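Local coordinates for protein UL37 (Suid herpesvirus 1, PDB 4K70) that probably takes part in controlling the trafficking of viral particles as an inner tegument protein, and is present here as its N-terminal half, at residues Ala11-Asp16 against Leu50-Arg55; Ser25-Phe30 against Cys63-Leu68; Ala446-Val451 against Ala468-Leu473. One frame throughout, in Å; residues are numbered along the deposited sequence.

Contact 1 of 3, residues Ala11-Asp16 against Leu50-Arg55; sequences ALEEAD and LRLACR
This contact belongs to an all-helical bundle in the N-terminal half of UL37. L12 and E13 lie against one side of helix 39-60. The CA atoms come closest at L12 and L52, 6.5 Å apart.

The apolar part is a leucine pair. L12 and L52 both carry CG beside the backbone N and anti to the carbonyl carbon (chi1 -70° and -73°). The two side chains lie side by side and run antiparallel. L12 CD1 lands 3.9 Å from L52 CB, near the backbone of helix 39-60. In return L52 CD2 lies 4.0 Å from L12 O. E13 adds its aliphatic stem, which is nearly perpendicular to L52, with E13 CG 4.1 Å from L52 CD1.

No hydrogen bond or salt bridge joins the segments. E13 OE1 makes long, weak ion pairs with R10 and R48. E13 OE2 is 6.5 Å from R55 NH2, so any attraction there would act at a distance. R51, on the same helix as R55, makes salt bridges with D102 and E109. R55 turns an edge of its guanidinium toward L12 O, with R55 NH1 4.2 Å from that oxygen.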
ATOM      1  N   ALA A  11     -19.130   0.087 -33.693  1.00 57.29           N
ATOM      2  CA  ALA A  11     -19.135  -1.130 -34.501  1.00 58.49           C
ATOM      3  C   ALA A  11     -20.520  -1.768 -34.657  1.00 61.06           C
ATOM      4  O   ALA A  11     -20.893  -2.188 -35.756  1.00 64.80           O
ATOM      5  CB  ALA A  11     -18.142  -2.139 -33.937  1.00 57.52           C
ATOM      6  N   LEU A  12     -21.283  -1.811 -33.583  1.00 58.74           N
ATOM      7  CA  LEU A  12     -22.616  -2.383 -33.614  1.00 55.73           C
ATOM      8  C   LEU A  12     -23.578  -1.464 -34.300  1.00 60.41           C
ATOM      9  O   LEU A  12     -24.686  -1.848 -34.626  1.00 59.89           O
ATOM     10  CB  LEU A  12     -23.124  -2.734 -32.231  1.00 49.79           C
ATOM     11  CG  LEU A  12     -22.445  -3.912 -31.552  1.00 51.03           C
ATOM     12  CD1 LEU A  12     -22.999  -4.118 -30.163  1.00 41.78           C
ATOM     13  CD2 LEU A  12     -22.562  -5.170 -32.389  1.00 46.77           C
ATOM     14  N   GLU A  13     -23.128  -0.248 -34.514  1.00 60.82           N
ATOM     15  CA  GLU A  13     -23.945   0.794 -35.086  1.00 61.93           C
ATOM     16  C   GLU A  13     -23.560   0.991 -36.538  1.00 69.33           C
ATOM     17  O   GLU A  13     -23.680   2.064 -37.099  1.00 67.56           O
ATOM     18  CB  GLU A  13     -23.802   2.063 -34.318  1.00 57.59           C
ATOM     19  CG  GLU A  13     -25.045   2.447 -33.580  1.00 59.12           C
ATOM     20  CD  GLU A  13     -24.844   3.660 -32.709  1.00 59.86           C
ATOM     21  OE1 GLU A  13     -23.751   4.210 -32.680  1.00 62.30           O
ATOM     22  OE2 GLU A  13     -25.775   4.084 -32.053  1.00 61.25           O
ATOM     23  N   GLU A  14     -23.047  -0.079 -37.117  1.00 70.07           N
ATOM     24  CA  GLU A  14     -22.700  -0.141 -38.514  1.00 71.00           C
ATOM     25  C   GLU A  14     -23.613  -1.154 -39.201  1.00 74.51           C
ATOM     26  O   GLU A  14     -23.331  -1.627 -40.273  1.00 78.89           O
ATOM     27  CB  GLU A  14     -21.204  -0.404 -38.685  1.00 64.54           C
ATOM     28  CG  GLU A  14     -20.339   0.652 -37.990  1.00 68.94           C
ATOM     29  CD  GLU A  14     -18.886   0.752 -38.487  1.00 73.25           C
ATOM     30  OE1 GLU A  14     -18.500   1.788 -39.074  1.00 69.74           O
ATOM     31  OE2 GLU A  14     -18.116  -0.203 -38.290  1.00 71.95           O
ATOM     32  N   ALA A  15     -24.721  -1.466 -38.549  1.00 74.04           N
ATOM     33  CA  ALA A  15     -25.748  -2.360 -39.076  1.00 78.13           C
ATOM     34  C   ALA A  15     -25.266  -3.792 -39.387  1.00 78.88           C
ATOM     35  O   ALA A  15     -24.601  -4.401 -38.575  1.00 76.87           O
ATOM     36  CB  ALA A  15     -26.411  -1.721 -40.277  1.00 78.84           C
ATOM     37  N   ASP A  16     -25.559  -4.310 -40.570  1.00 78.94           N
ATOM     38  CA  ASP A  16     -25.061  -5.628 -40.945  1.00 75.61           C
ATOM     39  C   ASP A  16     -25.640  -6.846 -40.226  1.00 73.32           C
ATOM     40  O   ASP A  16     -24.948  -7.806 -40.002  1.00 74.86           O
ATOM     41  CB  ASP A  16     -23.544  -5.630 -40.780  1.00 75.13           C
ATOM     42  CG  ASP A  16     -22.814  -5.533 -42.116  1.00 74.40           C
ATOM     43  OD1 ASP A  16     -21.727  -4.930 -42.195  1.00 76.01           O
ATOM     44  OD2 ASP A  16     -23.356  -6.064 -43.093  1.00 72.33           O
ATOM     45  N   LEU A  50     -26.138  -1.543 -24.131  1.00 28.85           N
ATOM     46  CA  LEU A  50     -26.952  -2.684 -23.733  1.00 27.94           C
ATOM     47  C   LEU A  50     -28.025  -2.985 -24.782  1.00 32.48           C
ATOM     48  O   LEU A  50     -28.258  -4.142 -25.132  1.00 31.61           O
ATOM     49  CB  LEU A  50     -27.613  -2.434 -22.377  1.00 26.74           C
ATOM     50  CG  LEU A  50     -28.473  -3.623 -21.967  1.00 30.17           C
ATOM     51  CD1 LEU A  50     -27.571  -4.803 -21.555  1.00 25.78           C
ATOM     52  CD2 LEU A  50     -29.452  -3.236 -20.872  1.00 36.59           C
ATOM     53  N   ARG A  51     -28.678  -1.934 -25.267  1.00 28.23           N
ATOM     54  CA  ARG A  51     -29.717  -2.066 -26.285  1.00 33.51           C
ATOM     55  C   ARG A  51     -29.179  -2.681 -27.569  1.00 32.24           C
ATOM     56  O   ARG A  51     -29.822  -3.531 -28.170  1.00 37.14           O
ATOM     57  CB  ARG A  51     -30.351  -0.705 -26.575  1.00 33.93           C
ATOM     58  CG  ARG A  51     -31.442  -0.339 -25.612  1.00 37.76           C
ATOM     59  CD  ARG A  51     -32.720  -1.059 -25.980  1.00 42.84           C
ATOM     60  NE  ARG A  51     -33.732  -0.963 -24.935  1.00 42.85           N
ATOM     61  CZ  ARG A  51     -34.884  -1.619 -24.973  1.00 43.06           C
ATOM     62  NH1 ARG A  51     -35.151  -2.405 -26.009  1.00 47.00           N
ATOM     63  NH2 ARG A  51     -35.768  -1.494 -23.986  1.00 43.87           N
ATOM     64  N   LEU A  52     -27.992  -2.255 -27.980  1.00 31.71           N
ATOM     65  CA  LEU A  52     -27.355  -2.779 -29.182  1.00 35.63           C
ATOM     66  C   LEU A  52     -26.921  -4.239 -29.034  1.00 37.47           C
ATOM     67  O   LEU A  52     -26.948  -5.021 -29.995  1.00 35.86           O
ATOM     68  CB  LEU A  52     -26.142  -1.915 -29.547  1.00 34.82           C
ATOM     69  CG  LEU A  52     -26.452  -0.540 -30.133  1.00 36.24           C
ATOM     70  CD1 LEU A  52     -25.210   0.323 -30.086  1.00 37.60           C
ATOM     71  CD2 LEU A  52     -26.939  -0.691 -31.559  1.00 40.97           C
ATOM     72  N   ALA A  53     -26.501  -4.610 -27.832  1.00 33.83           N
ATOM     73  CA  ALA A  53     -26.131  -5.995 -27.594  1.00 34.69           C
ATOM     74  C   ALA A  53     -27.388  -6.862 -27.576  1.00 33.59           C
ATOM     75  O   ALA A  53     -27.426  -7.926 -28.191  1.00 34.34           O
ATOM     76  CB  ALA A  53     -25.348  -6.131 -26.301  1.00 29.90           C
ATOM     77  N   CYS A  54     -28.418  -6.400 -26.876  1.00 32.21           N
ATOM     78  CA  CYS A  54     -29.680  -7.121 -26.821  1.00 34.98           C
ATOM     79  C   CYS A  54     -30.278  -7.280 -28.209  1.00 39.61           C
ATOM     80  O   CYS A  54     -30.804  -8.335 -28.546  1.00 39.54           O
ATOM     81  CB  CYS A  54     -30.670  -6.419 -25.891  1.00 37.62           C
ATOM     82  SG  CYS A  54     -30.288  -6.708 -24.151  1.00 34.72           S
ATOM     83  N   ARG A  55     -30.177  -6.235 -29.021  1.00 35.54           N
ATOM     84  CA  ARG A  55     -30.678  -6.307 -30.384  1.00 39.82           C
ATOM     85  C   ARG A  55     -29.826  -7.239 -31.231  1.00 43.29           C
ATOM     86  O   ARG A  55     -30.335  -7.911 -32.128  1.00 41.72           O
ATOM     87  CB  ARG A  55     -30.745  -4.926 -31.034  1.00 43.44           C
ATOM     88  CG  ARG A  55     -30.315  -4.970 -32.485  1.00 52.02           C
ATOM     89  CD  ARG A  55     -31.234  -4.165 -33.397  1.00 54.22           C
ATOM     90  NE  ARG A  55     -30.852  -2.758 -33.488  1.00 51.55           N
ATOM     91  CZ  ARG A  55     -29.643  -2.317 -33.825  1.00 57.12           C
ATOM     92  NH1 ARG A  55     -28.659  -3.170 -34.093  1.00 58.66           N
ATOM     93  NH2 ARG A  55     -29.412  -1.011 -33.885  1.00 58.92           N
TER

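Contact 2 of 3, residues Ser25-Phe30 against Cys63-Leu68; sequences SRILEF and CEAAVL
E64 OE2 is the best-held polar atom of the side chains here. One hydrogen bond grips it, from the backbone N of A465 outside the two segments. A465 lies near the start of helix 464-481, whose dipole would probably favour the charged carboxylate. E64 bends at chi2 (64°), and its stem lies against L28. L28 CD2 sits 3.7 Å from E64 CG, the two chains meeting at a slant.

The rest is apolar. I27 is the central side chain and uses CG1 and both methyls, CG2 and CD1. I27 CG2 lies 3.7 Å from E64 O, a backbone oxygen that already accepts the helical bond from L68 N. I27 CD1 reaches the backbone of the other helix, 3.7 Å from A65 CA. I27 CG1 meets L68 CD2 at 3.7 Å. L68 has CG anti to the backbone N, and chi2 (67°) sends its two methyls to different partners. L68 CD2 goes to I27, while L68 CD1 approaches the F30 ring at a slant, 3.5 Å from F30 CD2. F30 also has a cation-pi partner in R79.

Two helices of the N-terminal helical bundle pack here. Their short segments cross at 42°, running in broadly the same direction, with axes 9.6 Å apart. Helix 4-12 adjoins F30 and L68, helix 39-60 adjoins A65 and L68, and helices 438-458 and 464-481 flank C63, V67 and L28. The modelled chain contains no strands.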
ATOM      1  N   SER A  25     -17.586 -10.864 -35.167  1.00 57.75           N
ATOM      2  CA  SER A  25     -16.232 -10.302 -35.161  1.00 57.18           C
ATOM      3  C   SER A  25     -16.121  -9.068 -34.267  1.00 54.06           C
ATOM      4  O   SER A  25     -15.193  -8.948 -33.472  1.00 58.83           O
ATOM      5  CB  SER A  25     -15.784  -9.955 -36.584  1.00 62.07           C
ATOM      6  OG  SER A  25     -15.292 -11.102 -37.254  1.00 64.53           O
ATOM      7  N   ARG A  26     -17.076  -8.157 -34.410  1.00 56.95           N
ATOM      8  CA  ARG A  26     -17.132  -6.952 -33.596  1.00 57.12           C
ATOM      9  C   ARG A  26     -17.223  -7.263 -32.107  1.00 53.47           C
ATOM     10  O   ARG A  26     -16.496  -6.688 -31.302  1.00 50.43           O
ATOM     11  CB  ARG A  26     -18.338  -6.117 -34.008  1.00 52.75           C
ATOM     12  CG  ARG A  26     -18.351  -5.788 -35.469  1.00 56.83           C
ATOM     13  CD  ARG A  26     -17.106  -5.006 -35.842  1.00 61.40           C
ATOM     14  NE  ARG A  26     -17.142  -4.583 -37.238  1.00 62.84           N
ATOM     15  CZ  ARG A  26     -16.293  -5.013 -38.164  1.00 63.77           C
ATOM     16  NH1 ARG A  26     -15.332  -5.867 -37.833  1.00 61.40           N
ATOM     17  NH2 ARG A  26     -16.399  -4.582 -39.414  1.00 62.57           N
ATOM     18  N   ILE A  27     -18.141  -8.156 -31.744  1.00 50.91           N
ATOM     19  CA  ILE A  27     -18.323  -8.533 -30.347  1.00 49.93           C
ATOM     20  C   ILE A  27     -17.061  -9.214 -29.830  1.00 47.43           C
ATOM     21  O   ILE A  27     -16.596  -8.928 -28.725  1.00 47.42           O
ATOM     22  CB  ILE A  27     -19.561  -9.448 -30.150  1.00 45.01           C
ATOM     23  CG1 ILE A  27     -20.841  -8.693 -30.501  1.00 41.93           C
ATOM     24  CG2 ILE A  27     -19.622  -9.963 -28.716  1.00 45.93           C
ATOM     25  CD1 ILE A  27     -22.089  -9.547 -30.504  1.00 43.42           C
ATOM     26  N   LEU A  28     -16.496 -10.097 -30.647  1.00 52.05           N
ATOM     27  CA  LEU A  28     -15.265 -10.794 -30.291  1.00 52.68           C
ATOM     28  C   LEU A  28     -14.127  -9.804 -30.066  1.00 52.15           C
ATOM     29  O   LEU A  28     -13.245 -10.041 -29.239  1.00 52.73           O
ATOM     30  CB  LEU A  28     -14.882 -11.812 -31.371  1.00 52.20           C
ATOM     31  CG  LEU A  28     -15.794 -13.034 -31.524  1.00 54.48           C
ATOM     32  CD1 LEU A  28     -15.397 -13.844 -32.751  1.00 56.25           C
ATOM     33  CD2 LEU A  28     -15.782 -13.905 -30.272  1.00 43.42           C
ATOM     34  N   GLU A  29     -14.151  -8.692 -30.794  1.00 51.28           N
ATOM     35  CA  GLU A  29     -13.128  -7.661 -30.629  1.00 52.27           C
ATOM     36  C   GLU A  29     -13.268  -6.958 -29.284  1.00 49.75           C
ATOM     37  O   GLU A  29     -12.271  -6.662 -28.617  1.00 48.73           O
ATOM     38  CB  GLU A  29     -13.190  -6.645 -31.770  1.00 54.76           C
ATOM     39  CG  GLU A  29     -12.677  -7.192 -33.090  1.00 61.90           C
ATOM     40  CD  GLU A  29     -13.266  -6.478 -34.290  1.00 63.72           C
ATOM     41  OE1 GLU A  29     -13.674  -5.303 -34.146  1.00 64.62           O
ATOM     42  OE2 GLU A  29     -13.327  -7.101 -35.374  1.00 64.90           O
ATOM     43  N   PHE A  30     -14.510  -6.697 -28.887  1.00 47.00           N
ATOM     44  CA  PHE A  30     -14.766  -6.103 -27.585  1.00 42.90           C
ATOM     45  C   PHE A  30     -14.277  -7.047 -26.495  1.00 45.05           C
ATOM     46  O   PHE A  30     -13.651  -6.617 -25.525  1.00 43.70           O
ATOM     47  CB  PHE A  30     -16.247  -5.792 -27.416  1.00 43.37           C
ATOM     48  CG  PHE A  30     -16.610  -5.299 -26.048  1.00 41.97           C
ATOM     49  CD1 PHE A  30     -16.291  -4.010 -25.652  1.00 42.41           C
ATOM     50  CD2 PHE A  30     -17.278  -6.124 -25.158  1.00 39.43           C
ATOM     51  CE1 PHE A  30     -16.630  -3.553 -24.386  1.00 40.76           C
ATOM     52  CE2 PHE A  30     -17.619  -5.675 -23.895  1.00 40.11           C
ATOM     53  CZ  PHE A  30     -17.296  -4.385 -23.507  1.00 35.99           C
ATOM     54  N   CYS A  63     -24.297 -16.851 -29.819  1.00 45.44           N
ATOM     55  CA  CYS A  63     -23.805 -17.114 -28.481  1.00 48.71           C
ATOM     56  C   CYS A  63     -22.970 -15.937 -27.978  1.00 45.48           C
ATOM     57  O   CYS A  63     -23.053 -15.563 -26.807  1.00 42.78           O
ATOM     58  CB  CYS A  63     -22.973 -18.399 -28.512  1.00 47.56           C
ATOM     59  SG  CYS A  63     -22.174 -18.829 -26.975  1.00 58.37           S
ATOM     60  N   GLU A  64     -22.171 -15.363 -28.873  1.00 46.36           N
ATOM     61  CA  GLU A  64     -21.396 -14.157 -28.586  1.00 42.12           C
ATOM     62  C   GLU A  64     -22.298 -13.013 -28.129  1.00 41.19           C
ATOM     63  O   GLU A  64     -22.019 -12.353 -27.127  1.00 38.51           O
ATOM     64  CB  GLU A  64     -20.593 -13.725 -29.819  1.00 43.77           C
ATOM     65  CG  GLU A  64     -19.435 -14.657 -30.179  1.00 50.11           C
ATOM     66  CD  GLU A  64     -19.898 -16.051 -30.591  1.00 50.33           C
ATOM     67  OE1 GLU A  64     -21.051 -16.180 -31.049  1.00 51.02           O
ATOM     68  OE2 GLU A  64     -19.115 -17.014 -30.455  1.00 46.59           O
ATOM     69  N   ALA A  65     -23.383 -12.788 -28.863  1.00 34.46           N
ATOM     70  CA  ALA A  65     -24.347 -11.744 -28.526  1.00 39.63           C
ATOM     71  C   ALA A  65     -25.018 -11.992 -27.181  1.00 38.47           C
ATOM     72  O   ALA A  65     -25.288 -11.054 -26.430  1.00 35.72           O
ATOM     73  CB  ALA A  65     -25.408 -11.615 -29.619  1.00 40.53           C
ATOM     74  N   ALA A  66     -25.299 -13.259 -26.891  1.00 36.68           N
ATOM     75  CA  ALA A  66     -25.956 -13.624 -25.645  1.00 37.32           C
ATOM     76  C   ALA A  66     -25.036 -13.283 -24.480  1.00 35.13           C
ATOM     77  O   ALA A  66     -25.447 -12.630 -23.515  1.00 35.49           O
ATOM     78  CB  ALA A  66     -26.286 -15.105 -25.643  1.00 37.33           C
ATOM     79  N   VAL A  67     -23.794 -13.740 -24.590  1.00 33.26           N
ATOM     80  CA  VAL A  67     -22.760 -13.507 -23.581  1.00 37.09           C
ATOM     81  C   VAL A  67     -22.502 -12.020 -23.362  1.00 34.06           C
ATOM     82  O   VAL A  67     -22.465 -11.540 -22.218  1.00 31.87           O
ATOM     83  CB  VAL A  67     -21.439 -14.199 -23.976  1.00 38.43           C
ATOM     84  CG1 VAL A  67     -20.285 -13.731 -23.084  1.00 37.99           C
ATOM     85  CG2 VAL A  67     -21.597 -15.712 -23.908  1.00 40.63           C
ATOM     86  N   LEU A  68     -22.333 -11.294 -24.462  1.00 35.24           N
ATOM     87  CA  LEU A  68     -22.125  -9.855 -24.387  1.00 35.49           C
ATOM     88  C   LEU A  68     -23.250  -9.194 -23.593  1.00 34.50           C
ATOM     89  O   LEU A  68     -22.999  -8.544 -22.578  1.00 33.52           O
ATOM     90  CB  LEU A  68     -22.029  -9.244 -25.787  1.00 39.93           C
ATOM     91  CG  LEU A  68     -21.929  -7.717 -25.886  1.00 38.35           C
ATOM     92  CD1 LEU A  68     -20.604  -7.214 -25.306  1.00 35.83           C
ATOM     93  CD2 LEU A  68     -22.089  -7.268 -27.328  1.00 40.72           C
TER

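Contact 3 of 3, residues Ala446-Val451 against Ala468-Leu473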
ATOM      1  N   ALA A 446     -16.016 -18.128 -13.219  1.00 32.00           N
ATOM      2  CA  ALA A 446     -17.343 -17.523 -13.234  1.00 35.12           C
ATOM      3  C   ALA A 446     -17.768 -17.096 -14.640  1.00 32.31           C
ATOM      4  O   ALA A 446     -18.897 -17.360 -15.054  1.00 33.49           O
ATOM      5  CB  ALA A 446     -17.405 -16.348 -12.277  1.00 30.76           C
ATOM      6  N   LEU A 447     -16.868 -16.434 -15.365  1.00 32.45           N
ATOM      7  CA  LEU A 447     -17.157 -15.989 -16.729  1.00 31.79           C
ATOM      8  C   LEU A 447     -17.426 -17.168 -17.660  1.00 37.63           C
ATOM      9  O   LEU A 447     -18.358 -17.134 -18.459  1.00 33.96           O
ATOM     10  CB  LEU A 447     -16.020 -15.132 -17.283  1.00 31.10           C
ATOM     11  CG  LEU A 447     -16.231 -14.464 -18.651  1.00 33.52           C
ATOM     12  CD1 LEU A 447     -17.581 -13.787 -18.740  1.00 28.72           C
ATOM     13  CD2 LEU A 447     -15.129 -13.461 -18.937  1.00 32.57           C
ATOM     14  N   LEU A 448     -16.618 -18.218 -17.546  1.00 38.00           N
ATOM     15  CA  LEU A 448     -16.779 -19.388 -18.405  1.00 36.59           C
ATOM     16  C   LEU A 448     -18.059 -20.176 -18.119  1.00 36.95           C
ATOM     17  O   LEU A 448     -18.581 -20.849 -19.008  1.00 37.51           O
ATOM     18  CB  LEU A 448     -15.561 -20.304 -18.302  1.00 40.34           C
ATOM     19  CG  LEU A 448     -14.298 -19.776 -18.974  1.00 43.25           C
ATOM     20  CD1 LEU A 448     -13.169 -20.789 -18.835  1.00 43.81           C
ATOM     21  CD2 LEU A 448     -14.582 -19.457 -20.439  1.00 39.90           C
ATOM     22  N   ARG A 449     -18.556 -20.106 -16.886  1.00 34.71           N
ATOM     23  CA  ARG A 449     -19.848 -20.706 -16.565  1.00 36.53           C
ATOM     24  C   ARG A 449     -20.958 -20.001 -17.342  1.00 40.43           C
ATOM     25  O   ARG A 449     -21.913 -20.629 -17.800  1.00 34.11           O
ATOM     26  CB  ARG A 449     -20.139 -20.641 -15.061  1.00 38.38           C
ATOM     27  CG  ARG A 449     -19.275 -21.583 -14.193  1.00 36.84           C
ATOM     28  CD  ARG A 449     -19.869 -21.727 -12.796  1.00 32.74           C
ATOM     29  NE  ARG A 449     -19.798 -20.487 -12.016  1.00 34.05           N
ATOM     30  CZ  ARG A 449     -18.766 -20.151 -11.248  1.00 34.87           C
ATOM     31  NH1 ARG A 449     -17.715 -20.954 -11.160  1.00 35.62           N
ATOM     32  NH2 ARG A 449     -18.780 -19.015 -10.568  1.00 34.77           N
ATOM     33  N   GLU A 450     -20.835 -18.687 -17.495  1.00 37.52           N
ATOM     34  CA  GLU A 450     -21.831 -17.941 -18.254  1.00 35.41           C
ATOM     35  C   GLU A 450     -21.681 -18.222 -19.743  1.00 39.04           C
ATOM     36  O   GLU A 450     -22.676 -18.305 -20.472  1.00 37.79           O
ATOM     37  CB  GLU A 450     -21.743 -16.440 -17.962  1.00 35.03           C
ATOM     38  CG  GLU A 450     -21.999 -16.096 -16.508  1.00 33.49           C
ATOM     39  CD  GLU A 450     -23.322 -16.646 -15.996  1.00 40.13           C
ATOM     40  OE1 GLU A 450     -24.090 -17.242 -16.791  1.00 41.79           O
ATOM     41  OE2 GLU A 450     -23.601 -16.474 -14.788  1.00 39.02           O
ATOM     42  N   VAL A 451     -20.437 -18.375 -20.189  1.00 34.66           N
ATOM     43  CA  VAL A 451     -20.178 -18.748 -21.571  1.00 37.32           C
ATOM     44  C   VAL A 451     -20.759 -20.135 -21.855  1.00 42.90           C
ATOM     45  O   VAL A 451     -21.420 -20.344 -22.873  1.00 45.46           O
ATOM     46  CB  VAL A 451     -18.686 -18.730 -21.894  1.00 35.33           C
ATOM     47  CG1 VAL A 451     -18.441 -19.282 -23.286  1.00 41.98           C
ATOM     48  CG2 VAL A 451     -18.142 -17.309 -21.787  1.00 35.16           C
ATOM     49  N   ALA A 468     -12.192 -16.246 -27.506  1.00 49.22           N
ATOM     50  CA  ALA A 468     -11.832 -14.834 -27.370  1.00 50.83           C
ATOM     51  C   ALA A 468     -11.627 -14.454 -25.900  1.00 47.48           C
ATOM     52  O   ALA A 468     -10.599 -13.893 -25.534  1.00 45.07           O
ATOM     53  CB  ALA A 468     -12.892 -13.958 -28.000  1.00 47.21           C
ATOM     54  N   LEU A 469     -12.614 -14.772 -25.067  1.00 46.90           N
ATOM     55  CA  LEU A 469     -12.562 -14.444 -23.646  1.00 44.41           C
ATOM     56  C   LEU A 469     -11.397 -15.129 -22.926  1.00 46.35           C
ATOM     57  O   LEU A 469     -10.725 -14.506 -22.098  1.00 45.71           O
ATOM     58  CB  LEU A 469     -13.907 -14.754 -22.977  1.00 36.11           C
ATOM     59  CG  LEU A 469     -15.019 -13.794 -23.418  1.00 40.35           C
ATOM     60  CD1 LEU A 469     -16.418 -14.269 -23.001  1.00 36.59           C
ATOM     61  CD2 LEU A 469     -14.739 -12.386 -22.885  1.00 40.47           C
ATOM     62  N   ASN A 470     -11.154 -16.403 -23.247  1.00 50.05           N
ATOM     63  CA  ASN A 470      -9.987 -17.133 -22.729  1.00 47.49           C
ATOM     64  C   ASN A 470      -8.675 -16.460 -23.101  1.00 45.79           C
ATOM     65  O   ASN A 470      -7.751 -16.386 -22.293  1.00 49.38           O
ATOM     66  CB  ASN A 470      -9.961 -18.576 -23.248  1.00 48.14           C
ATOM     67  CG  ASN A 470     -10.734 -19.527 -22.363  1.00 53.18           C
ATOM     68  OD1 ASN A 470     -10.848 -19.308 -21.157  1.00 58.60           O
ATOM     69  ND2 ASN A 470     -11.264 -20.597 -22.953  1.00 51.50           N
ATOM     70  N   THR A 471      -8.595 -15.989 -24.339  1.00 45.88           N
ATOM     71  CA  THR A 471      -7.407 -15.300 -24.820  1.00 44.32           C
ATOM     72  C   THR A 471      -7.198 -13.994 -24.064  1.00 47.96           C
ATOM     73  O   THR A 471      -6.075 -13.642 -23.697  1.00 48.61           O
ATOM     74  CB  THR A 471      -7.519 -15.015 -26.328  1.00 50.31           C
ATOM     75  OG1 THR A 471      -7.568 -16.259 -27.039  1.00 54.52           O
ATOM     76  CG2 THR A 471      -6.335 -14.190 -26.818  1.00 46.18           C
ATOM     77  N   TRP A 472      -8.291 -13.279 -23.827  1.00 46.35           N
ATOM     78  CA  TRP A 472      -8.236 -12.026 -23.093  1.00 44.83           C
ATOM     79  C   TRP A 472      -7.803 -12.232 -21.642  1.00 44.63           C
ATOM     80  O   TRP A 472      -6.913 -11.549 -21.142  1.00 42.55           O
ATOM     81  CB  TRP A 472      -9.601 -11.354 -23.131  1.00 44.43           C
ATOM     82  CG  TRP A 472      -9.618 -10.058 -22.421  1.00 45.40           C
ATOM     83  CD1 TRP A 472      -8.900  -8.941 -22.736  1.00 45.93           C
ATOM     84  CD2 TRP A 472     -10.398  -9.726 -21.270  1.00 42.05           C
ATOM     85  NE1 TRP A 472      -9.182  -7.932 -21.846  1.00 44.92           N
ATOM     86  CE2 TRP A 472     -10.099  -8.386 -20.938  1.00 45.88           C
ATOM     87  CE3 TRP A 472     -11.321 -10.427 -20.491  1.00 44.31           C
ATOM     88  CZ2 TRP A 472     -10.692  -7.738 -19.859  1.00 43.05           C
ATOM     89  CZ3 TRP A 472     -11.910  -9.781 -19.425  1.00 42.56           C
ATOM     90  CH2 TRP A 472     -11.590  -8.448 -19.114  1.00 41.68           C
ATOM     91  N   LEU A 473      -8.443 -13.181 -20.971  1.00 43.88           N
ATOM     92  CA  LEU A 473      -8.189 -13.423 -19.558  1.00 44.17           C
ATOM     93  C   LEU A 473      -6.788 -13.961 -19.314  1.00 49.46           C
ATOM     94  O   LEU A 473      -6.187 -13.699 -18.268  1.00 48.50           O
ATOM     95  CB  LEU A 473      -9.204 -14.416 -19.007  1.00 43.40           C
ATOM     96  CG  LEU A 473     -10.664 -13.980 -18.957  1.00 46.70           C
ATOM     97  CD1 LEU A 473     -11.542 -15.166 -18.587  1.00 40.30           C
ATOM     98  CD2 LEU A 473     -10.828 -12.859 -17.953  1.00 45.60           C
TER
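L447 has CG anti to the backbone N (chi1 -174°), which, with chi2 47°, lets CD2 reach the neighbouring helix. L469 has CG beside the backbone N and anti to the carbonyl carbon, and L473 takes the same setting. V451 places CG2 on the contact side, anti to its own carbonyl carbon. These settings put four branched side chains between helices 438-458 and 464-481. The helices are consecutive in the chain and form a helical hairpin. Their short segments are antiparallel at 172°, with axes 11.0 Å apart.

Contact is made mainly by methyl groups. L447 CD2 touches two leucines one turn apart on the other helix. L447 CD2 is 4.0 Å from L473 CD1 and 4.1 Å from L469 CD2. L447 is nearly perpendicular to L469 and slanted against L473. L469 divides its methyls: CD2 goes to L447, and L469 CD1 lies 3.7 Å from V451 CG2. V451 and L469 lie alongside each other, pointing opposite ways.

At the flank, L448 and N470 are set nearly square to each other. The isopropyl end of L448 abuts the amide oxygen, with L448 CD1 3.6 Å and L448 CD2 3.8 Å from N470 OD1. That oxygen also receives a weak hydrogen bond from R444 NE.

On other sides, E450 makes a salt bridge with R113, and W472 packs edge-to-face with W78. L469 is also covered by F31 of helix 20-32 and V67 of helix 63-78.

No hydrogen bond or salt bridge joins the two segments. Between them 267 Å² is buried over both sides, most of it apolar side chain. The methyl-to-methyl contacts and the wide axis spacing fit leucine side chains filling the interface, with N470 marking its more polar margin.

How the contacts relate
The three contacts follow one another through the same end of the molecule. Contacts 1 and 2 have centres 10 Å apart, and their segments alternate along the chain. A53 CB meets L68 CD2 at 3.6 Å, and A11 CB meets R26 CD at the same distance. Contacts 2 and 3 have centres 11 Å apart. There L28 CD2 lies 3.7 Å from A468 CB, and V67 CG1 lies 3.9 Å from L469 CD1. Contacts 1 and 3 do not touch; their nearest atoms are about 13 Å apart. Contact 2 is therefore the bridge, joining the N-terminal helices to the late hairpin. All three lie away from the known metal sites, though a bound sodium ion is about 12 Å from the R55 side chain.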